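Local coordinates for glyoxalase family protein (Bacillus cereus, PDB 1ZSW) that binds a zinc ion as a member of the glyoxalase/bleomycin resistance/dioxygenase superfamily, though the reaction it may carry out is not known, at residues V37-Y48 and F143-L151; T99-P110 and I178-R189. All coordinates share one frame; numbering follows the deposited sequence. Where two conformers were deposited one is given.

Interactions 1 and 2 lie with their centres about 15 Å apart and meet where strand 150-155 runs parallel to strand 101-109 in one sheet, I105 N facing R150 O at 3.1 Å in a probable hydrogen bond. Along the chain their segments alternate: 37-48, 99-110, 143-151, then 178-189. Interaction 1 stays within the first glyoxalase-superfamily range and ties the strand and helix near its start to a hairpin near its end. Interaction 2 joins the first range to the second by pairing strand 101-109 with strand 180-188. Together they fasten the first range internally and then couple it to the second, in a protein whose zinc ion takes ligands from both.

Interaction 1 (V37-Y48 and F143-L151); sequences VTKNANENNHFY and FEDAEGLRL
E147 reaches from a hairpin turn to the end of strand 31-38, and its carboxylate grips T38 and K39 at once. Its CB and CG serve as a spacer, with CG anti to the carbonyl carbon (chi1 -58°) and the chain extended beyond it, which carries CD to 3.3 Å from T38 OG1. There the two oxygens divide the work. OE2 accepts the T38 hydroxyl at 2.6 Å, on its syn side but tilted out of the carboxylate plane. OE1 takes the backbone N of K39 through its syn lone pair in a nearly straight bond of 2.9 Å. A glutamate suits this place because its extended chain spans the distance from the turn to T38, and because its charge is also met by R241, which forms a salt bridge with OE1.

D145, the first residue of the type I turn (D145 to G148) that carries E147, works in both directions. Its OD1 receives E147 N and L149 N from opposite faces of the carboxylate, the first bond making an Asx turn; this braces the turn that presents E147. OD2 accepts the Y48 hydroxyl at 2.7 Å, from above the carboxylate plane, and L149 CD2 packs 3.3 Å from that same Y48 OH. F47 points toward the hairpin, where a flat ring serves two neighbours. Its face takes the methylene of D145, a CH-pi contact with CB 3.9 Å from the centroid, and its CZ meets the edge of the F143 ring, 4.0 Å from CE1.

Helix 41-51 begins just after T38 and K39, with N40 as its N-cap: OD1 accepts E43 N at 2.8 Å. The whole joins strand 31-38 and helix 41-51, a beta-alpha connection within the first glyoxalase-superfamily range, to the beta hairpin of strands 138-144 and 150-155.

Interaction 2 (T99-P110 and I178-R189); sequences TNAITRIGLLVP and IQGMGSVELTVR
I102 meets L186 and V184 on one face of the paired strands. Its CG1 lies 3.6 Å from L186 CD2, the two side chains side by side and pointing the same way, while CG2 touches V184 CG1 at 3.8 Å. Branched aliphatic residues suit this face, where V184 also packs on H31 of strand 31-38. Farther along, L107 CB rests on I178 CG2. Glycine suits positions 106 and 182, because S183 O sits where a CB of G106 would lie and L108 CD2 crowds the same spot on G182; G182 N bonds to G106 O at 2.8 Å.

On the other face the pairing turns polar around E185. Its OE2 accepts the T103 hydroxyl at 2.6 Å through its anti lone pair, and its OE1 is bonded by the Y135 hydroxyl, so this buried charge is well supplied with donors. R104, modelled in two conformers, adds a salt bridge in one of them, its NE 2.8 Å from E185 OE1.

At the end, N100 OD1 receives R189 N at 2.8 Å, a bond to the backbone. N100 and A101 opposite T187 form a G1 beta bulge, and T103 and R104 opposite E185 a classic bulge, in an antiparallel pair that joins the two glyoxalase-superfamily ranges.

Interaction 1 (V37-Y48 and F143-L151)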
loop_
_atom_site.group_PDB
_atom_site.type_symbol
_atom_site.label_atom_id
_atom_site.label_comp_id
_atom_site.label_asym_id
_atom_site.label_seq_id
_atom_site.Cartn_x
_atom_site.Cartn_y
_atom_site.Cartn_z
ATOM N N VAL A 37 7.981 1.267 7.744
ATOM C CA VAL A 37 8.600 1.661 9.002
ATOM C C VAL A 37 9.346 2.974 8.805
ATOM O O VAL A 37 10.106 3.111 7.838
ATOM C CB VAL A 37 9.572 0.571 9.430
ATOM C CG1 VAL A 37 10.411 0.999 10.674
ATOM C CG2 VAL A 37 8.811 -0.733 9.745
ATOM N N THR A 38 9.101 3.922 9.723
ATOM C CA THR A 38 9.821 5.216 9.793
ATOM C C THR A 38 10.526 5.328 11.137
ATOM O O THR A 38 10.070 4.788 12.138
ATOM C CB THR A 38 8.895 6.445 9.567
ATOM O OG1 THR A 38 9.682 7.643 9.502
ATOM C CG2 THR A 38 7.876 6.614 10.675
ATOM N N LYS A 39 11.658 6.044 11.144
ATOM C CA LYS A 39 12.361 6.291 12.398
ATOM C C LYS A 39 11.846 7.550 13.100
ATOM O O LYS A 39 12.043 7.714 14.326
ATOM C CB LYS A 39 13.858 6.476 12.083
ATOM C CG LYS A 39 14.731 6.363 13.310
ATOM C CD LYS A 39 16.203 6.493 12.935
ATOM C CE LYS A 39 17.078 6.561 14.192
ATOM N NZ LYS A 39 17.170 5.288 14.971
ATOM N N ASN A 40 11.208 8.457 12.350
ATOM C CA ASN A 40 10.907 9.798 12.869
ATOM C C ASN A 40 9.590 10.311 12.330
ATOM O O ASN A 40 9.508 10.668 11.183
ATOM C CB ASN A 40 12.034 10.761 12.499
ATOM C CG ASN A 40 11.894 12.127 13.179
ATOM O OD1 ASN A 40 11.061 12.947 12.812
ATOM N ND2 ASN A 40 12.718 12.356 14.191
ATOM N N ALA A 41 8.558 10.331 13.172
ATOM C CA ALA A 41 7.227 10.762 12.759
ATOM C C ALA A 41 7.171 12.214 12.311
ATOM O O ALA A 41 6.451 12.515 11.371
ATOM C CB ALA A 41 6.184 10.496 13.869
ATOM N N ASN A 42 7.902 13.109 12.977
ATOM C CA ASN A 42 7.907 14.523 12.552
ATOM C C ASN A 42 8.358 14.689 11.100
ATOM O O ASN A 42 7.704 15.378 10.320
ATOM C CB ASN A 42 8.776 15.393 13.479
ATOM C CG ASN A 42 8.222 15.484 14.903
ATOM O OD1 ASN A 42 7.052 15.245 15.139
ATOM N ND2 ASN A 42 9.085 15.821 15.853
ATOM N N GLU A 43 9.445 14.018 10.726
ATOM C CA GLU A 43 9.989 14.123 9.366
ATOM C C GLU A 43 9.101 13.367 8.370
ATOM O O GLU A 43 8.927 13.788 7.225
ATOM C CB GLU A 43 11.430 13.605 9.335
ATOM C CG GLU A 43 12.386 14.470 10.165
ATOM C CD GLU A 43 13.703 13.789 10.479
ATOM O OE1 GLU A 43 13.829 12.564 10.260
ATOM O OE2 GLU A 43 14.623 14.486 10.970
ATOM N N ASN A 44 8.520 12.264 8.841
ATOM C CA ASN A 44 7.629 11.460 8.011
ATOM C C ASN A 44 6.363 12.232 7.674
ATOM O O ASN A 44 5.968 12.330 6.520
ATOM C CB ASN A 44 7.321 10.131 8.732
ATOM C CG ASN A 44 6.421 9.232 7.909
ATOM O OD1 ASN A 44 6.860 8.604 6.939
ATOM N ND2 ASN A 44 5.165 9.165 8.292
ATOM N N ASN A 45 5.776 12.857 8.699
ATOM C CA ASN A 45 4.619 13.714 8.521
ATOM C C ASN A 45 4.908 14.875 7.566
ATOM O O ASN A 45 4.111 15.145 6.689
ATOM C CB ASN A 45 4.149 14.225 9.894
ATOM C CG ASN A 45 2.938 15.165 9.813
ATOM O OD1 ASN A 45 3.064 16.367 10.095
ATOM N ND2 ASN A 45 1.779 14.633 9.439
ATOM N N HIS A 46 6.067 15.512 7.715
ATOM C CA HIS A 46 6.374 16.610 6.840
ATOM C C HIS A 46 6.426 16.115 5.389
ATOM O O HIS A 46 5.837 16.714 4.495
ATOM C CB HIS A 46 7.675 17.313 7.224
ATOM C CG HIS A 46 8.017 18.424 6.282
ATOM N ND1 HIS A 46 7.347 19.630 6.287
ATOM C CD2 HIS A 46 8.911 18.486 5.263
ATOM C CE1 HIS A 46 7.829 20.396 5.321
ATOM N NE2 HIS A 46 8.781 19.729 4.692
ATOM N N PHE A 47 7.075 14.983 5.150
ATOM C CA PHE A 47 7.208 14.531 3.779
ATOM C C PHE A 47 5.904 14.121 3.128
ATOM O O PHE A 47 5.593 14.562 1.999
ATOM C CB PHE A 47 8.200 13.357 3.710
ATOM C CG PHE A 47 8.582 13.000 2.313
ATOM C CD1 PHE A 47 9.529 13.747 1.621
ATOM C CD2 PHE A 47 7.980 11.933 1.677
ATOM C CE1 PHE A 47 9.880 13.405 0.318
ATOM C CE2 PHE A 47 8.322 11.570 0.372
ATOM C CZ PHE A 47 9.289 12.307 -0.310
ATOM N N TYR A 48 5.116 13.282 3.825
ATOM C CA TYR A 48 3.921 12.707 3.167
ATOM C C TYR A 48 2.752 13.682 3.096
ATOM O O TYR A 48 1.971 13.659 2.156
ATOM C CB TYR A 48 3.540 11.314 3.778
ATOM C CG TYR A 48 4.617 10.356 3.354
ATOM C CD1 TYR A 48 5.753 10.178 4.142
ATOM C CD2 TYR A 48 4.569 9.780 2.094
ATOM C CE1 TYR A 48 6.847 9.365 3.696
ATOM C CE2 TYR A 48 5.628 8.970 1.642
ATOM C CZ TYR A 48 6.750 8.790 2.445
ATOM O OH TYR A 48 7.802 8.007 1.953
ATOM N N PHE A 143 11.317 8.606 -7.319
ATOM C CA PHE A 143 11.852 9.426 -6.237
ATOM C C PHE A 143 12.016 8.605 -4.944
ATOM O O PHE A 143 11.616 7.443 -4.900
ATOM C CB PHE A 143 10.975 10.683 -6.009
ATOM C CG PHE A 143 9.591 10.392 -5.453
ATOM C CD1 PHE A 143 9.335 10.647 -4.121
ATOM C CD2 PHE A 143 8.571 9.950 -6.271
ATOM C CE1 PHE A 143 8.044 10.442 -3.593
ATOM C CE2 PHE A 143 7.266 9.708 -5.758
ATOM C CZ PHE A 143 7.023 9.979 -4.411
ATOM N N GLU A 144 12.674 9.168 -3.945
ATOM C CA GLU A 144 12.879 8.505 -2.653
ATOM C C GLU A 144 12.626 9.469 -1.521
ATOM O O GLU A 144 12.895 10.673 -1.644
ATOM C CB GLU A 144 14.308 7.988 -2.525
ATOM C CG GLU A 144 14.708 7.000 -3.554
ATOM C CD GLU A 144 16.077 6.353 -3.284
ATOM O OE1 GLU A 144 16.669 6.514 -2.197
ATOM O OE2 GLU A 144 16.521 5.660 -4.204
ATOM N N ASP A 145 12.155 8.956 -0.391
ATOM C CA ASP A 145 12.157 9.766 0.801
ATOM C C ASP A 145 13.531 9.746 1.462
ATOM O O ASP A 145 14.457 9.049 0.992
ATOM C CB ASP A 145 10.976 9.458 1.761
ATOM C CG ASP A 145 11.154 8.215 2.565
ATOM O OD1 ASP A 145 12.250 7.599 2.581
ATOM O OD2 ASP A 145 10.144 7.835 3.228
ATOM N N ALA A 146 13.680 10.502 2.536
ATOM C CA ALA A 146 14.978 10.622 3.214
ATOM C C ALA A 146 15.483 9.330 3.872
ATOM O O ALA A 146 16.666 9.224 4.231
ATOM C CB ALA A 146 14.908 11.739 4.258
ATOM N N GLU A 147 14.580 8.355 4.041
ATOM C CA GLU A 147 14.875 7.085 4.705
ATOM C C GLU A 147 15.208 5.964 3.718
ATOM O O GLU A 147 15.404 4.796 4.114
ATOM C CB GLU A 147 13.648 6.693 5.526
ATOM C CG GLU A 147 13.317 7.791 6.549
ATOM C CD GLU A 147 12.481 7.304 7.699
ATOM O OE1 GLU A 147 13.027 7.080 8.807
ATOM O OE2 GLU A 147 11.269 7.182 7.475
ATOM N N GLY A 148 15.214 6.303 2.433
ATOM C CA GLY A 148 15.566 5.338 1.409
ATOM C C GLY A 148 14.382 4.562 0.859
ATOM O O GLY A 148 14.569 3.601 0.129
ATOM N N LEU A 149 13.168 4.960 1.238
ATOM C CA LEU A 149 11.990 4.355 0.610
ATOM C C LEU A 149 11.888 4.794 -0.834
ATOM O O LEU A 149 11.921 5.999 -1.127
ATOM C CB LEU A 149 10.705 4.720 1.400
ATOM C CG LEU A 149 9.414 4.145 0.768
ATOM C CD1 LEU A 149 9.378 2.643 0.876
ATOM C CD2 LEU A 149 8.196 4.709 1.570
ATOM N N ARG A 150 11.705 3.820 -1.734
ATOM C CA ARG A 150 11.630 4.093 -3.152
ATOM C C ARG A 150 10.197 4.167 -3.602
ATOM O O ARG A 150 9.407 3.234 -3.320
ATOM C CB ARG A 150 12.407 3.027 -3.961
ATOM C CG ARG A 150 13.928 3.073 -3.659
ATOM C CD ARG A 150 14.596 1.778 -4.125
ATOM N NE ARG A 150 14.469 0.723 -3.107
ATOM C CZ ARG A 150 14.938 -0.515 -3.263
ATOM N NH1 ARG A 150 15.554 -0.863 -4.394
ATOM N NH2 ARG A 150 14.803 -1.398 -2.289
ATOM N N LEU A 151 9.865 5.291 -4.262
ATOM C CA LEU A 151 8.559 5.529 -4.862
ATOM C C LEU A 151 8.631 5.944 -6.324
ATOM O O LEU A 151 9.710 6.288 -6.822
ATOM C CB LEU A 151 7.777 6.611 -4.050
ATOM C CG LEU A 151 7.652 6.344 -2.548
ATOM C CD1 LEU A 151 8.673 7.149 -1.770
ATOM C CD2 LEU A 151 6.221 6.704 -2.053
#

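Interaction 2 (T99-P110 and I178-R189)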
loop_
_atom_site.group_PDB
_atom_site.type_symbol
_atom_site.label_atom_id
_atom_site.label_comp_id
_atom_site.label_asym_id
_atom_site.label_seq_id
_atom_site.Cartn_x
_atom_site.Cartn_y
_atom_site.Cartn_z
ATOM N N THR A 99 17.044 -8.675 -1.701
ATOM C CA THR A 99 15.931 -9.367 -2.338
ATOM C C THR A 99 14.937 -9.866 -1.288
ATOM O O THR A 99 15.069 -9.589 -0.095
ATOM C CB THR A 99 16.435 -10.467 -3.311
ATOM O OG1 THR A 99 15.357 -10.957 -4.130
ATOM C CG2 THR A 99 17.151 -11.588 -2.516
ATOM N N ASN A 100 13.916 -10.584 -1.761
ATOM C CA ASN A 100 12.790 -11.020 -0.922
ATOM C C ASN A 100 12.196 -9.906 -0.074
ATOM O O ASN A 100 12.087 -9.987 1.154
ATOM C CB ASN A 100 13.168 -12.264 -0.101
ATOM C CG ASN A 100 13.349 -13.485 -0.985
ATOM O OD1 ASN A 100 12.987 -13.492 -2.161
ATOM N ND2 ASN A 100 13.883 -14.541 -0.402
ATOM N N ALA A 101 11.806 -8.868 -0.777
ATOM C CA ALA A 101 11.244 -7.671 -0.120
ATOM C C ALA A 101 10.318 -6.942 -1.084
ATOM O O ALA A 101 10.420 -7.072 -2.310
ATOM C CB ALA A 101 12.357 -6.732 0.269
ATOM N N ILE A 102 9.323 -6.253 -0.532
ATOM C CA ILE A 102 8.530 -5.275 -1.316
ATOM C C ILE A 102 9.433 -4.063 -1.448
ATOM O O ILE A 102 9.944 -3.546 -0.446
ATOM C CB ILE A 102 7.215 -4.936 -0.547
ATOM C CG1 ILE A 102 6.490 -6.235 -0.205
ATOM C CG2 ILE A 102 6.365 -3.957 -1.395
ATOM C CD1 ILE A 102 5.418 -5.991 0.893
ATOM N N THR A 103 9.651 -3.590 -2.683
ATOM C CA THR A 103 10.743 -2.635 -2.912
ATOM C C THR A 103 10.375 -1.274 -3.522
ATOM O O THR A 103 11.218 -0.395 -3.529
ATOM C CB THR A 103 11.900 -3.278 -3.764
ATOM O OG1 THR A 103 11.321 -3.861 -4.930
ATOM C CG2 THR A 103 12.660 -4.323 -2.915
ATOM N N ARG A 104 9.162 -1.083 -4.046
ATOM C CA ARG A 104 8.813 0.232 -4.649
ATOM C C ARG A 104 7.323 0.453 -4.603
ATOM O O ARG A 104 6.542 -0.489 -4.884
ATOM C CB ARG A 104 9.305 0.310 -6.104
ATOM C CG ARG A 104 9.427 1.733 -6.625
ATOM C CD ARG A 104 9.752 1.820 -8.116
ATOM N NE ARG A 104 10.795 0.890 -8.591
ATOM C CZ ARG A 104 12.088 1.199 -8.713
ATOM N NH1 ARG A 104 12.538 2.401 -8.365
ATOM N NH2 ARG A 104 12.938 0.281 -9.168
ATOM N N ILE A 105 6.924 1.691 -4.271
ATOM C CA ILE A 105 5.525 2.074 -4.260
ATOM C C ILE A 105 5.222 2.983 -5.438
ATOM O O ILE A 105 5.751 4.084 -5.508
ATOM C CB ILE A 105 5.171 2.849 -2.988
ATOM C CG1 ILE A 105 5.654 2.098 -1.757
ATOM C CG2 ILE A 105 3.641 3.079 -2.925
ATOM C CD1 ILE A 105 5.472 2.946 -0.461
ATOM N N GLY A 106 4.361 2.519 -6.337
ATOM C CA GLY A 106 3.879 3.335 -7.455
ATOM C C GLY A 106 2.686 4.184 -7.031
ATOM O O GLY A 106 1.772 3.684 -6.373
ATOM N N LEU A 107 2.675 5.453 -7.424
ATOM C CA LEU A 107 1.577 6.380 -7.046
ATOM C C LEU A 107 1.084 7.040 -8.334
ATOM O O LEU A 107 1.902 7.599 -9.088
ATOM C CB LEU A 107 2.093 7.442 -6.079
ATOM C CG LEU A 107 2.614 6.942 -4.727
ATOM C CD1 LEU A 107 3.249 8.073 -3.930
ATOM C CD2 LEU A 107 1.444 6.319 -3.987
ATOM N N LEU A 108 -0.215 6.959 -8.597
ATOM C CA LEU A 108 -0.776 7.499 -9.854
ATOM C C LEU A 108 -0.951 9.014 -9.757
ATOM O O LEU A 108 -1.395 9.525 -8.736
ATOM C CB LEU A 108 -2.125 6.844 -10.151
ATOM C CG LEU A 108 -2.042 5.340 -10.421
ATOM C CD1 LEU A 108 -3.396 4.652 -10.376
ATOM C CD2 LEU A 108 -1.381 5.113 -11.805
ATOM N N VAL A 109 -0.570 9.714 -10.834
ATOM C CA VAL A 109 -0.873 11.141 -11.019
ATOM C C VAL A 109 -1.564 11.302 -12.353
ATOM O O VAL A 109 -1.413 10.463 -13.229
ATOM C CB VAL A 109 0.357 12.059 -10.904
ATOM C CG1 VAL A 109 0.933 11.979 -9.511
ATOM C CG2 VAL A 109 1.463 11.726 -11.979
ATOM N N PRO A 110 -2.406 12.344 -12.497
ATOM C CA PRO A 110 -3.273 12.372 -13.679
ATOM C C PRO A 110 -2.598 12.491 -15.054
ATOM O O PRO A 110 -3.059 11.859 -15.973
ATOM C CB PRO A 110 -4.183 13.569 -13.400
ATOM C CG PRO A 110 -4.142 13.725 -11.864
ATOM C CD PRO A 110 -2.715 13.421 -11.547
ATOM N N ILE A 178 -1.507 13.328 -6.135
ATOM C CA ILE A 178 -1.429 11.868 -6.102
ATOM C C ILE A 178 -2.838 11.307 -5.969
ATOM O O ILE A 178 -3.601 11.729 -5.071
ATOM C CB ILE A 178 -0.522 11.408 -4.946
ATOM C CG1 ILE A 178 0.951 11.702 -5.315
ATOM C CG2 ILE A 178 -0.681 9.893 -4.746
ATOM C CD1 ILE A 178 1.849 11.811 -4.149
ATOM N N GLN A 179 -3.198 10.357 -6.832
ATOM C CA GLN A 179 -4.555 9.787 -6.820
ATOM C C GLN A 179 -4.688 8.631 -5.851
ATOM O O GLN A 179 -5.650 8.568 -5.060
ATOM C CB GLN A 179 -5.009 9.372 -8.210
ATOM C CG GLN A 179 -4.966 10.547 -9.185
ATOM C CD GLN A 179 -5.024 10.064 -10.575
ATOM O OE1 GLN A 179 -3.992 9.916 -11.224
ATOM N NE2 GLN A 179 -6.220 9.747 -11.031
ATOM N N GLY A 180 -3.713 7.729 -5.896
ATOM C CA GLY A 180 -3.679 6.568 -5.017
ATOM C C GLY A 180 -2.616 5.661 -5.608
ATOM O O GLY A 180 -1.815 6.102 -6.458
ATOM N N MET A 181 -2.630 4.409 -5.171
ATOM C CA MET A 181 -1.578 3.451 -5.537
ATOM C C MET A 181 -1.743 2.941 -6.930
ATOM O O MET A 181 -2.844 2.615 -7.360
ATOM C CB MET A 181 -1.600 2.241 -4.578
ATOM C CG MET A 181 -1.276 2.706 -3.166
ATOM S SD MET A 181 -1.684 1.399 -1.930
ATOM C CE MET A 181 -0.381 0.323 -2.392
ATOM N N GLY A 182 -0.593 2.774 -7.597
ATOM C CA GLY A 182 -0.533 2.023 -8.868
ATOM C C GLY A 182 0.356 0.792 -8.702
ATOM O O GLY A 182 0.162 0.015 -7.766
ATOM N N SER A 183 1.323 0.586 -9.591
ATOM C CA SER A 183 2.191 -0.583 -9.515
ATOM C C SER A 183 2.876 -0.677 -8.166
ATOM O O SER A 183 3.414 0.333 -7.692
ATOM C CB SER A 183 3.325 -0.437 -10.543
ATOM O OG SER A 183 2.818 0.014 -11.777
ATOM N N VAL A 184 2.926 -1.880 -7.592
ATOM C CA VAL A 184 3.771 -2.125 -6.391
ATOM C C VAL A 184 4.797 -3.165 -6.805
ATOM O O VAL A 184 4.443 -4.119 -7.435
ATOM C CB VAL A 184 2.925 -2.633 -5.192
ATOM C CG1 VAL A 184 3.833 -3.025 -4.036
ATOM C CG2 VAL A 184 1.967 -1.494 -4.692
ATOM N N GLU A 185 6.055 -2.910 -6.464
ATOM C CA GLU A 185 7.177 -3.774 -6.912
ATOM C C GLU A 185 7.568 -4.748 -5.802
ATOM O O GLU A 185 7.820 -4.323 -4.633
ATOM C CB GLU A 185 8.360 -2.876 -7.209
ATOM C CG GLU A 185 9.539 -3.587 -7.845
ATOM C CD GLU A 185 10.666 -2.610 -8.025
ATOM O OE1 GLU A 185 10.621 -1.840 -9.044
ATOM O OE2 GLU A 185 11.566 -2.555 -7.144
ATOM N N LEU A 186 7.655 -6.020 -6.186
ATOM C CA LEU A 186 8.117 -7.120 -5.293
ATOM C C LEU A 186 9.432 -7.639 -5.898
ATOM O O LEU A 186 9.455 -7.922 -7.098
ATOM C CB LEU A 186 7.087 -8.266 -5.261
ATOM C CG LEU A 186 5.648 -7.874 -4.898
ATOM C CD1 LEU A 186 4.729 -9.067 -4.798
ATOM C CD2 LEU A 186 5.615 -7.086 -3.575
ATOM N N THR A 187 10.461 -7.765 -5.078
ATOM C CA THR A 187 11.769 -8.305 -5.555
ATOM C C THR A 187 11.915 -9.665 -4.858
ATOM O O THR A 187 11.797 -9.755 -3.635
ATOM C CB THR A 187 12.906 -7.339 -5.192
ATOM O OG1 THR A 187 12.693 -6.071 -5.855
ATOM C CG2 THR A 187 14.271 -7.883 -5.693
ATOM N N VAL A 188 12.121 -10.723 -5.632
ATOM C CA VAL A 188 12.106 -12.057 -5.073
ATOM C C VAL A 188 13.219 -12.956 -5.634
ATOM O O VAL A 188 13.731 -12.685 -6.721
ATOM C CB VAL A 188 10.736 -12.777 -5.347
ATOM C CG1 VAL A 188 9.604 -12.047 -4.595
ATOM C CG2 VAL A 188 10.410 -12.850 -6.854
ATOM N N ARG A 189 13.562 -14.011 -4.898
ATOM C CA ARG A 189 14.489 -15.056 -5.427
ATOM C C ARG A 189 13.823 -15.953 -6.451
ATOM O O ARG A 189 14.465 -16.379 -7.437
ATOM C CB ARG A 189 15.014 -15.928 -4.287
ATOM C CG ARG A 189 15.911 -15.192 -3.303
ATOM C CD ARG A 189 17.435 -15.371 -3.647
ATOM N NE ARG A 189 18.282 -14.769 -2.610
ATOM C CZ ARG A 189 18.149 -15.020 -1.310
ATOM N NH1 ARG A 189 17.248 -15.901 -0.897
ATOM N NH2 ARG A 189 18.897 -14.401 -0.424
#